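Local coordinates for ADP-ribosylation factor-binding protein GGA2 (Saccharomyces cerevisiae, PDB 3MNM), which may help regulate membrane traffic through the trans-Golgi network, binding ARF1 and ARF2, its GAE domain recognising the accessory proteins Ent3 and Ent5, at residues Ser45-Leu50 / Tyr105-Thr110. Numbering follows the deposited sequence. Where two conformers were deposited one is given.
Sequences SPISNL and YSVNST
S48 and S106 pair across two antiparallel strands through both backbone bonds: S106 N to S48 O is 2.8 Å and nearly straight (172° at the hydrogen), and S48 N to S106 O is 3.0 Å. On the face opposite these serines lies I47. Its CB is 4.0 Å from S106 O; CG2, anti to the backbone N, comes obliquely to the Y105 ring, 3.7 Å from CD2. CG1 lies 4.2 Å from V107 CG2, and chi2 (180°) extends the chain so that CD1 ends 4.1 Å from Y105 CE2. An alanine here would probably open a gap beside the Y105 ring and V107 and let the ring shift, even though the Y105 hydroxyl is hydrogen-bonded to E114. At the corner, N49 ND2 donates to S106 OG at 2.9 Å, which itself hydrogen-bonds Q111. Toward the other end, one water receives a bond from N108 N and donates to P46 O, joining the backbones where direct pairing has stopped. V107 and T110 close a hairpin by reciprocal backbone N-to-O bonds; strand 47-48, turning at N49 into 50-55, pairs antiparallel with its 100-107 arm in the immunoglobulin-like beta sandwich of the GAE domain.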
ATOM      1  N   SER A  45       3.849 -11.677  16.086  1.00 17.03           N
ATOM      2  CA  SER A  45       5.268 -11.788  15.769  0.63 21.81           C
ATOM      3  C   SER A  45       5.681 -10.696  14.785  1.00 18.22           C
ATOM      4  O   SER A  45       4.849 -10.148  14.070  1.00 14.94           O
ATOM      5  CB  SER A  45       5.575 -13.175  15.198  0.63 22.04           C
ATOM      6  OG  SER A  45       5.294 -14.192  16.149  0.63 25.84           O
ATOM      7  N   PRO A  46       6.982 -10.374  14.736  1.00 14.02           N
ATOM      8  CA  PRO A  46       7.355  -9.296  13.810  1.00 12.55           C
ATOM      9  C   PRO A  46       7.285  -9.694  12.351  1.00 13.15           C
ATOM     10  O   PRO A  46       7.515 -10.844  12.000  1.00 14.16           O
ATOM     11  CB  PRO A  46       8.819  -8.996  14.161  1.00 14.98           C
ATOM     12  CG  PRO A  46       9.167  -9.872  15.314  1.00 23.90           C
ATOM     13  CD  PRO A  46       8.137 -10.934  15.459  1.00 19.53           C
ATOM     14  N   ILE A  47       6.982  -8.712  11.520  1.00 13.47           N
ATOM     15  CA  ILE A  47       7.062  -8.868  10.071  1.00 10.42           C
ATOM     16  C   ILE A  47       8.363  -8.230   9.599  1.00 12.16           C
ATOM     17  O   ILE A  47       8.684  -7.121   9.996  1.00 14.38           O
ATOM     18  CB  ILE A  47       5.874  -8.195   9.375  1.00 16.07           C
ATOM     19  CG1 ILE A  47       4.618  -9.047   9.569  1.00 16.36           C
ATOM     20  CG2 ILE A  47       6.159  -8.003   7.870  1.00 15.86           C
ATOM     21  CD1 ILE A  47       3.354  -8.463   8.914  1.00 15.81           C
ATOM     22  N   SER A  48       9.106  -8.934   8.756  1.00 12.16           N
ATOM     23  CA  SER A  48      10.374  -8.390   8.262  1.00 15.10           C
ATOM     24  C   SER A  48      10.467  -8.540   6.750  1.00 13.32           C
ATOM     25  O   SER A  48       9.613  -9.178   6.137  1.00 13.60           O
ATOM     26  CB  SER A  48      11.551  -9.106   8.933  1.00 17.18           C
ATOM     27  OG  SER A  48      11.510 -10.496   8.697  1.00 17.55           O
ATOM     28  N   ASN A  49      11.511  -7.954   6.170  1.00  9.07           N
ATOM     29  CA  ASN A  49      11.779  -8.087   4.750  1.00  9.86           C
ATOM     30  C   ASN A  49      10.576  -7.677   3.895  1.00  9.71           C
ATOM     31  O   ASN A  49      10.371  -8.249   2.839  1.00 11.52           O
ATOM     32  CB  ASN A  49      12.167  -9.534   4.426  1.00 10.06           C
ATOM     33  CG  ASN A  49      13.387  -9.996   5.212  1.00 13.85           C
ATOM     34  OD1 ASN A  49      14.222  -9.186   5.605  1.00 12.98           O
ATOM     35  ND2 ASN A  49      13.499 -11.299   5.422  1.00 15.91           N
ATOM     36  N   LEU A  50       9.811  -6.679   4.335  1.00  8.89           N
ATOM     37  CA  LEU A  50       8.575  -6.335   3.609  1.00  9.39           C
ATOM     38  C   LEU A  50       8.887  -5.529   2.348  1.00  9.54           C
ATOM     39  O   LEU A  50       9.499  -4.455   2.401  1.00 10.58           O
ATOM     40  CB  LEU A  50       7.573  -5.589   4.524  1.00  9.43           C
ATOM     41  CG  LEU A  50       6.173  -5.447   3.874  1.00  9.22           C
ATOM     42  CD1 LEU A  50       5.104  -5.563   4.971  1.00 11.73           C
ATOM     43  CD2 LEU A  50       6.088  -4.122   3.133  1.00  9.93           C
ATOM     44  N   TYR A 105       6.825 -10.662   2.302  1.00  9.76           N
ATOM     45  CA  TYR A 105       7.401 -10.391   3.612  1.00 14.56           C
ATOM     46  C   TYR A 105       7.658 -11.695   4.346  1.00 13.79           C
ATOM     47  O   TYR A 105       7.224 -12.768   3.912  1.00 13.17           O
ATOM     48  CB  TYR A 105       6.478  -9.477   4.436  1.00 10.49           C
ATOM     49  CG  TYR A 105       5.096 -10.045   4.681  1.00 11.31           C
ATOM     50  CD1 TYR A 105       4.059  -9.806   3.779  1.00 12.67           C
ATOM     51  CD2 TYR A 105       4.822 -10.808   5.814  1.00 14.06           C
ATOM     52  CE1 TYR A 105       2.791 -10.323   3.990  1.00 13.50           C
ATOM     53  CE2 TYR A 105       3.546 -11.324   6.038  1.00 17.77           C
ATOM     54  CZ  TYR A 105       2.539 -11.075   5.123  1.00 20.60           C
ATOM     55  OH  TYR A 105       1.278 -11.596   5.332  1.00 17.14           O
ATOM     56  N   SER A 106       8.373 -11.606   5.464  1.00 10.83           N
ATOM     57  CA  SER A 106       8.643 -12.765   6.310  0.70 15.55           C
ATOM     58  C   SER A 106       7.891 -12.631   7.633  1.00 15.53           C
ATOM     59  O   SER A 106       7.835 -11.539   8.203  1.00 13.96           O
ATOM     60  CB  SER A 106      10.149 -12.849   6.607  0.70 14.74           C
ATOM     61  OG  SER A 106      10.932 -12.668   5.441  0.70 12.33           O
ATOM     62  N   VAL A 107       7.337 -13.733   8.130  1.00 16.57           N
ATOM     63  CA  VAL A 107       6.702 -13.752   9.450  1.00 17.24           C
ATOM     64  C   VAL A 107       6.733 -15.189   9.981  1.00 17.90           C
ATOM     65  O   VAL A 107       6.556 -16.140   9.222  1.00 22.23           O
ATOM     66  CB  VAL A 107       5.251 -13.193   9.416  1.00 22.55           C
ATOM     67  CG1 VAL A 107       4.340 -14.094   8.586  1.00 19.88           C
ATOM     68  CG2 VAL A 107       4.697 -13.031  10.828  1.00 23.44           C
ATOM     69  N   ASN A 108       7.002 -15.351  11.275  1.00 23.53           N
ATOM     70  CA  ASN A 108       7.120 -16.699  11.856  1.00 29.41           C
ATOM     71  C   ASN A 108       8.142 -17.608  11.147  1.00 31.35           C
ATOM     72  O   ASN A 108       7.935 -18.816  11.029  1.00 34.37           O
ATOM     73  CB  ASN A 108       5.754 -17.396  11.868  1.00 31.67           C
ATOM     74  CG  ASN A 108       4.695 -16.609  12.616  1.00 30.87           C
ATOM     75  OD1 ASN A 108       4.893 -16.215  13.764  1.00 37.93           O
ATOM     76  ND2 ASN A 108       3.550 -16.396  11.973  1.00 35.13           N
ATOM     77  N   SER A 109       9.238 -17.028  10.672  1.00 24.90           N
ATOM     78  CA  SER A 109      10.226 -17.760   9.874  1.00 27.00           C
ATOM     79  C   SER A 109       9.645 -18.505   8.663  1.00 31.66           C
ATOM     80  O   SER A 109      10.146 -19.564   8.273  1.00 33.11           O
ATOM     81  CB  SER A 109      11.056 -18.712  10.749  1.00 37.86           C
ATOM     82  OG  SER A 109      11.903 -17.985  11.626  1.00 45.00           O
ATOM     83  N   THR A 110       8.596 -17.945   8.067  1.00 24.88           N
ATOM     84  CA  THR A 110       8.081 -18.440   6.794  1.00 21.96           C
ATOM     85  C   THR A 110       7.968 -17.246   5.854  1.00 18.53           C
ATOM     86  O   THR A 110       8.041 -16.102   6.301  1.00 18.93           O
ATOM     87  CB  THR A 110       6.699 -19.098   6.940  1.00 31.64           C
ATOM     88  OG1 THR A 110       5.741 -18.115   7.348  1.00 26.55           O
ATOM     89  CG2 THR A 110       6.747 -20.224   7.972  1.00 31.18           C
TER
HETATM   90  O   HOH W   1      10.014 -11.659  10.844  1.00 17.75           O
HETATM   91  O   HOH W   2       7.967 -13.370  13.039  1.00 22.84           O